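Local coordinates for protein putative transporter (Clostridium difficile 630, PDB 3LV9) that is a putative membrane transporter of the UPF0053 family, represented here by its pair of CBS domains, and may bind flavin adenine dinucleotide, at residues Glu44-Arg58 with His74-Ile88. Residues are numbered along the deposited sequence; the frame is centred on the assembly and turned at random. Where two conformers were deposited one is given.
Sequences EEKILAILKEEGVTR and HIRDLYNQKINENKI
The methyl CG2 of Thr57 lies over one face of the His74 imidazole, and the carbonyl oxygen of Thr57 also sits above the ring, offset toward its rim. Arg76 N reaches the imidazole edge, donating its N-H to ND1 almost straight (177°) in the ring plane; this N-cap bond fixes the ring's rotation at the start of helix 75-85. In the conformer given for Arg58, CD2 of His74 lies over one face of the guanidinium, while the Arg76 guanidinium has His74 CE1 above its centre. Leu48 CD2 meets the Tyr79 ring at its edge, 3.8 Å from CE1, and Leu51 CB approaches the same ring obliquely near OH, whose hydrogen-bond partner is Glu141 of the second subunit. These segments belong to the first CBS domain of the pair: helices 44-53 and 75-85 run roughly antiparallel, at 136°, and pack beside a three-stranded sheet, with strand 38-39 supplying Ile38 to both Ile47 and Leu78. Between the helices Leu51 CD1 lies against Ile75 CG1, the two side chains sliding past each other in opposite directions, and Ile47 CG2 meets Leu78 CD1 at 4.0 Å. Where strand 69-74 gives way to helix 75-85, Ile75 N donates to Thr57 O at 2.8 Å. At the far end of the contact Glu44 CG lies 3.7 Å from Ile88 CD1, and the extended chain beyond it (chi2 175°) carries the carboxylate to the residues after helix 75-85. Lys82 NZ meets OE1 of Glu44 on the anti side, somewhat out of the carboxylate plane, in a 2.8 Å salt bridge and also donates to Asn86 OD1; OE2 of Glu44 takes a weak bond from Ile88 N, and a water links it to Ile88 O.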
loop_
_atom_site.group_PDB
_atom_site.type_symbol
_atom_site.label_atom_id
_atom_site.label_comp_id
_atom_site.label_asym_id
_atom_site.label_seq_id
_atom_site.Cartn_x
_atom_site.Cartn_y
_atom_site.Cartn_z
ATOM N N GLU A 44 9.057 15.204 13.789
ATOM C CA GLU A 44 8.001 15.123 12.788
ATOM C C GLU A 44 8.566 15.384 11.400
ATOM O O GLU A 44 8.163 14.751 10.413
ATOM C CB GLU A 44 6.829 16.065 13.160
ATOM C CG GLU A 44 6.079 15.489 14.374
ATOM C CD GLU A 44 4.950 16.341 14.986
ATOM O OE1 GLU A 44 4.210 17.012 14.246
ATOM O OE2 GLU A 44 4.797 16.226 16.232
ATOM N N GLU A 45 9.558 16.265 11.326
ATOM C CA GLU A 45 10.205 16.536 10.052
ATOM C C GLU A 45 10.825 15.248 9.500
ATOM O O GLU A 45 10.678 14.910 8.320
ATOM C CB GLU A 45 11.277 17.621 10.240
ATOM C CG GLU A 45 10.708 19.033 10.407
ATOM C CD GLU A 45 9.988 19.445 9.119
ATOM O OE1 GLU A 45 10.718 19.705 8.120
ATOM O OE2 GLU A 45 8.712 19.426 9.079
ATOM N N LYS A 46 11.522 14.519 10.359
ATOM C CA LYS A 46 12.207 13.300 9.940
ATOM C C LYS A 46 11.228 12.277 9.431
ATOM O O LYS A 46 11.481 11.646 8.418
ATOM C CB LYS A 46 12.994 12.718 11.103
ATOM C CG LYS A 46 13.554 11.308 10.848
ATOM C CD LYS A 46 14.598 10.993 11.907
ATOM C CE LYS A 46 15.075 9.528 11.862
ATOM N NZ LYS A 46 15.897 9.099 13.119
ATOM N N ILE A 47 10.096 12.147 10.114
ATOM C CA ILE A 47 9.063 11.179 9.752
ATOM C C ILE A 47 8.505 11.476 8.358
ATOM O O ILE A 47 8.455 10.610 7.499
ATOM C CB ILE A 47 7.926 11.173 10.795
ATOM C CG1 ILE A 47 8.444 10.597 12.117
ATOM C CG2 ILE A 47 6.710 10.434 10.292
ATOM C CD1 ILE A 47 7.399 10.648 13.286
ATOM N N LEU A 48 8.113 12.710 8.108
ATOM C CA LEU A 48 7.596 13.045 6.788
ATOM C C LEU A 48 8.667 12.839 5.745
ATOM O O LEU A 48 8.375 12.377 4.647
ATOM C CB LEU A 48 7.141 14.476 6.753
ATOM C CG LEU A 48 6.021 14.727 7.755
ATOM C CD1 LEU A 48 5.624 16.210 7.769
ATOM C CD2 LEU A 48 4.835 13.831 7.478
ATOM N N ALA A 49 9.909 13.160 6.073
ATOM C CA ALA A 49 10.980 12.985 5.078
ATOM C C ALA A 49 11.131 11.509 4.673
ATOM O O ALA A 49 11.315 11.204 3.479
ATOM C CB ALA A 49 12.296 13.539 5.570
ATOM N N ILE A 50 11.029 10.593 5.644
ATOM C CA ILE A 50 11.152 9.172 5.319
ATOM C C ILE A 50 9.878 8.644 4.667
ATOM O O ILE A 50 9.995 7.961 3.671
ATOM C CB ILE A 50 11.716 8.245 6.486
ATOM C CG1 ILE A 50 10.635 7.692 7.401
ATOM C CG2 ILE A 50 12.809 8.949 7.353
ATOM C CD1 ILE A 50 11.220 7.415 8.905
ATOM N N LEU A 51 8.674 8.984 5.138
ATOM C CA LEU A 51 7.444 8.576 4.397
ATOM C C LEU A 51 7.463 9.005 2.934
ATOM O O LEU A 51 7.029 8.259 2.059
ATOM C CB LEU A 51 6.137 9.095 5.022
ATOM C CG LEU A 51 5.905 8.820 6.508
ATOM C CD1 LEU A 51 4.459 8.695 6.919
ATOM C CD2 LEU A 51 6.682 7.615 6.951
ATOM N N LYS A 52 7.960 10.200 2.668
ATOM C CA LYS A 52 8.025 10.713 1.305
ATOM C C LYS A 52 8.988 9.900 0.417
ATOM O O LYS A 52 8.634 9.521 -0.681
ATOM C CB LYS A 52 8.451 12.170 1.325
ATOM C CG LYS A 52 8.133 12.910 0.061
ATOM C CD LYS A 52 9.234 13.898 -0.371
ATOM C CE LYS A 52 8.972 14.434 -1.797
ATOM N NZ LYS A 52 10.228 14.828 -2.518
ATOM N N GLU A 53 10.194 9.637 0.901
ATOM C CA GLU A 53 11.232 8.919 0.141
ATOM C C GLU A 53 10.898 7.452 -0.086
ATOM O O GLU A 53 11.070 6.925 -1.184
ATOM C CB GLU A 53 12.540 8.995 0.928
ATOM C CG GLU A 53 13.771 8.383 0.268
ATOM C CD GLU A 53 14.761 7.778 1.293
ATOM O OE1 GLU A 53 14.336 7.547 2.457
ATOM O OE2 GLU A 53 15.952 7.523 0.925
ATOM N N GLU A 54 10.451 6.801 0.985
ATOM C CA GLU A 54 10.073 5.383 0.985
ATOM C C GLU A 54 8.681 5.157 0.390
ATOM O O GLU A 54 7.777 5.947 0.596
ATOM C CB GLU A 54 10.082 4.878 2.425
ATOM C CG GLU A 54 11.452 4.832 3.058
ATOM C CD GLU A 54 12.231 3.643 2.599
ATOM O OE1 GLU A 54 11.610 2.552 2.527
ATOM O OE2 GLU A 54 13.450 3.791 2.304
ATOM N N GLY A 55 8.479 4.079 -0.338
ATOM C CA GLY A 55 7.220 3.958 -1.074
ATOM C C GLY A 55 6.212 3.080 -0.372
ATOM O O GLY A 55 5.566 2.265 -1.021
ATOM N N VAL A 56 6.031 3.284 0.927
ATOM C CA VAL A 56 5.585 2.219 1.830
ATOM C C VAL A 56 4.422 2.705 2.696
ATOM O O VAL A 56 4.356 3.888 3.021
ATOM C CB VAL A 56 6.832 1.797 2.671
ATOM C CG1 VAL A 56 6.490 1.045 3.946
ATOM C CG2 VAL A 56 7.803 1.012 1.761
ATOM N N THR A 57 3.537 1.799 3.089
ATOM C CA THR A 57 2.253 2.171 3.688
ATOM C C THR A 57 2.157 1.926 5.177
ATOM O O THR A 57 1.385 2.608 5.872
ATOM C CB THR A 57 1.064 1.424 2.985
ATOM O OG1 THR A 57 0.467 2.287 2.013
ATOM C CG2 THR A 57 -0.034 1.080 3.936
ATOM N N ARG A 58 2.920 0.941 5.659
ATOM C CA ARG A 58 2.857 0.539 7.070
ATOM C C ARG A 58 4.265 0.540 7.695
ATOM O O ARG A 58 5.184 -0.104 7.184
ATOM C CB ARG A 58 2.173 -0.832 7.209
ATOM C CG ARG A 58 0.637 -0.813 6.982
ATOM C CD ARG A 58 -0.042 -2.224 7.045
ATOM N NE ARG A 58 -1.506 -2.144 6.930
ATOM C CZ ARG A 58 -2.196 -2.374 5.813
ATOM N NH1 ARG A 58 -1.576 -2.740 4.697
ATOM N NH2 ARG A 58 -3.515 -2.242 5.808
ATOM N N HIS A 74 0.110 3.176 10.209
ATOM C CA HIS A 74 -0.222 3.295 8.807
ATOM C C HIS A 74 -0.074 4.745 8.391
ATOM O O HIS A 74 -0.475 5.673 9.110
ATOM C CB HIS A 74 -1.657 2.847 8.596
ATOM C CG HIS A 74 -2.029 2.673 7.168
ATOM N ND1 HIS A 74 -1.965 3.702 6.250
ATOM C CD2 HIS A 74 -2.466 1.584 6.494
ATOM C CE1 HIS A 74 -2.330 3.248 5.065
ATOM N NE2 HIS A 74 -2.628 1.963 5.184
ATOM N N ILE A 75 0.449 4.933 7.196
ATOM C CA ILE A 75 0.770 6.242 6.667
ATOM C C ILE A 75 -0.446 7.244 6.662
ATOM O O ILE A 75 -0.282 8.438 6.840
ATOM C CB ILE A 75 1.410 6.010 5.255
ATOM C CG1 ILE A 75 2.330 7.116 4.826
ATOM C CG2 ILE A 75 0.352 5.764 4.155
ATOM C CD1 ILE A 75 2.562 7.067 3.311
ATOM N N ARG A 76 -1.668 6.758 6.463
ATOM C CA ARG A 76 -2.832 7.642 6.322
ATOM C C ARG A 76 -3.195 8.279 7.628
ATOM O O ARG A 76 -3.578 9.466 7.696
ATOM C CB ARG A 76 -4.058 6.885 5.833
ATOM C CG ARG A 76 -4.206 6.977 4.369
ATOM C CD ARG A 76 -5.553 6.498 3.909
ATOM N NE ARG A 76 -5.836 5.124 4.289
ATOM C CZ ARG A 76 -5.587 4.037 3.546
ATOM N NH1 ARG A 76 -5.926 2.842 4.029
ATOM N NH2 ARG A 76 -5.010 4.113 2.339
ATOM N N ASP A 77 -3.141 7.443 8.648
ATOM C CA ASP A 77 -3.279 7.877 10.017
ATOM C C ASP A 77 -2.238 8.941 10.401
ATOM O O ASP A 77 -2.595 9.943 11.000
ATOM C CB ASP A 77 -3.144 6.685 10.954
ATOM C CG ASP A 77 -4.045 5.547 10.596
ATOM O OD1 ASP A 77 -4.924 5.704 9.734
ATOM O OD2 ASP A 77 -3.855 4.478 11.198
ATOM N N LEU A 78 -0.969 8.730 10.070
ATOM C CA LEU A 78 0.063 9.710 10.378
ATOM C C LEU A 78 -0.294 11.052 9.728
ATOM O O LEU A 78 -0.230 12.132 10.357
ATOM C CB LEU A 78 1.448 9.270 9.871
ATOM C CG LEU A 78 2.425 8.464 10.744
ATOM C CD1 LEU A 78 3.611 7.955 9.912
ATOM C CD2 LEU A 78 2.975 9.213 11.902
ATOM N N TYR A 79 -0.642 10.990 8.447
ATOM C CA TYR A 79 -0.848 12.203 7.647
ATOM C C TYR A 79 -2.117 12.893 8.152
ATOM O O TYR A 79 -2.123 14.113 8.336
ATOM C CB TYR A 79 -0.964 11.875 6.157
ATOM C CG TYR A 79 0.324 11.611 5.366
ATOM C CD1 TYR A 79 1.498 12.271 5.663
ATOM C CD2 TYR A 79 0.336 10.753 4.263
ATOM C CE1 TYR A 79 2.638 12.082 4.924
ATOM C CE2 TYR A 79 1.487 10.565 3.518
ATOM C CZ TYR A 79 2.630 11.237 3.872
ATOM O OH TYR A 79 3.806 11.096 3.197
ATOM N N ASN A 80 -3.173 12.140 8.429
ATOM C CA ASN A 80 -4.379 12.765 8.991
ATOM C C ASN A 80 -4.119 13.451 10.347
ATOM O O ASN A 80 -4.708 14.505 10.614
ATOM C CB ASN A 80 -5.524 11.754 9.143
ATOM C CG ASN A 80 -6.149 11.349 7.791
ATOM O OD1 ASN A 80 -6.084 12.104 6.822
ATOM N ND2 ASN A 80 -6.745 10.150 7.735
ATOM N N GLN A 81 -3.238 12.904 11.190
ATOM C CA GLN A 81 -2.915 13.599 12.442
ATOM C C GLN A 81 -2.279 14.927 12.136
ATOM O O GLN A 81 -2.628 15.935 12.710
ATOM C CB GLN A 81 -1.961 12.787 13.319
ATOM C CG GLN A 81 -2.637 11.756 14.163
ATOM C CD GLN A 81 -1.702 11.124 15.197
ATOM O OE1 GLN A 81 -0.455 11.152 15.061
ATOM N NE2 GLN A 81 -2.304 10.554 16.251
ATOM N N LYS A 82 -1.341 14.927 11.212
ATOM C CA LYS A 82 -0.511 16.098 11.017
ATOM C C LYS A 82 -1.317 17.191 10.357
ATOM O O LYS A 82 -1.170 18.370 10.677
ATOM C CB LYS A 82 0.702 15.770 10.147
ATOM C CG LYS A 82 1.645 16.949 9.915
ATOM C CD LYS A 82 2.459 17.281 11.154
ATOM C CE LYS A 82 3.392 18.450 10.924
ATOM N NZ LYS A 82 3.934 18.947 12.244
ATOM N N ILE A 83 -2.152 16.790 9.421
ATOM C CA ILE A 83 -2.973 17.722 8.697
ATOM C C ILE A 83 -4.024 18.312 9.622
ATOM O O ILE A 83 -4.200 19.523 9.670
ATOM C CB ILE A 83 -3.751 17.060 7.536
ATOM C CG1 ILE A 83 -2.826 16.651 6.388
ATOM C CG2 ILE A 83 -4.845 18.032 7.026
ATOM C CD1 ILE A 83 -3.539 15.854 5.288
ATOM N N ASN A 84 -4.732 17.452 10.343
ATOM C CA ASN A 84 -5.828 17.926 11.176
ATOM C C ASN A 84 -5.343 18.732 12.408
ATOM O O ASN A 84 -5.922 19.784 12.722
ATOM C CB ASN A 84 -6.724 16.749 11.572
ATOM C CG ASN A 84 -7.329 16.017 10.330
ATOM O OD1 ASN A 84 -7.154 16.436 9.156
ATOM N ND2 ASN A 84 -8.047 14.915 10.601
ATOM N N GLU A 85 -4.250 18.289 13.052
ATOM C CA GLU A 85 -3.775 18.925 14.309
ATOM C C GLU A 85 -2.385 19.545 14.343
ATOM O O GLU A 85 -2.010 20.127 15.338
ATOM C CB GLU A 85 -3.866 17.888 15.404
ATOM C CG GLU A 85 -5.199 17.147 15.333
ATOM C CD GLU A 85 -5.449 16.326 16.554
ATOM O OE1 GLU A 85 -5.072 15.109 16.521
ATOM O OE2 GLU A 85 -5.987 16.913 17.539
ATOM N N ASN A 86 -1.622 19.411 13.266
ATOM C CA ASN A 86 -0.222 19.831 13.232
ATOM C C ASN A 86 0.577 19.206 14.360
ATOM O O ASN A 86 1.452 19.819 14.919
ATOM C CB ASN A 86 -0.101 21.360 13.221
ATOM C CG ASN A 86 1.210 21.864 12.538
ATOM O OD1 ASN A 86 2.075 21.081 12.072
ATOM N ND2 ASN A 86 1.314 23.189 12.426
ATOM N N LYS A 87 0.271 17.957 14.668
ATOM C CA LYS A 87 1.059 17.204 15.597
ATOM C C LYS A 87 0.825 15.695 15.399
ATOM O O LYS A 87 -0.284 15.232 15.180
ATOM C CB LYS A 87 0.713 17.663 17.018
ATOM C CG LYS A 87 1.197 16.736 18.125
ATOM C CD LYS A 87 1.022 17.370 19.518
ATOM C CE LYS A 87 0.982 16.342 20.632
ATOM N NZ LYS A 87 2.289 16.232 21.326
ATOM N N ILE A 88 1.906 14.937 15.468
ATOM C CA ILE A 88 1.842 13.502 15.402
ATOM C C ILE A 88 1.945 12.972 16.819
ATOM O O ILE A 88 2.865 13.342 17.559
ATOM C CB ILE A 88 2.937 12.939 14.533
ATOM C CG1 ILE A 88 2.671 13.304 13.063
ATOM C CG2 ILE A 88 2.958 11.419 14.644
ATOM C CD1 ILE A 88 3.950 13.400 12.164
HETATM O O HOH W 1 5.271 14.104 17.964
#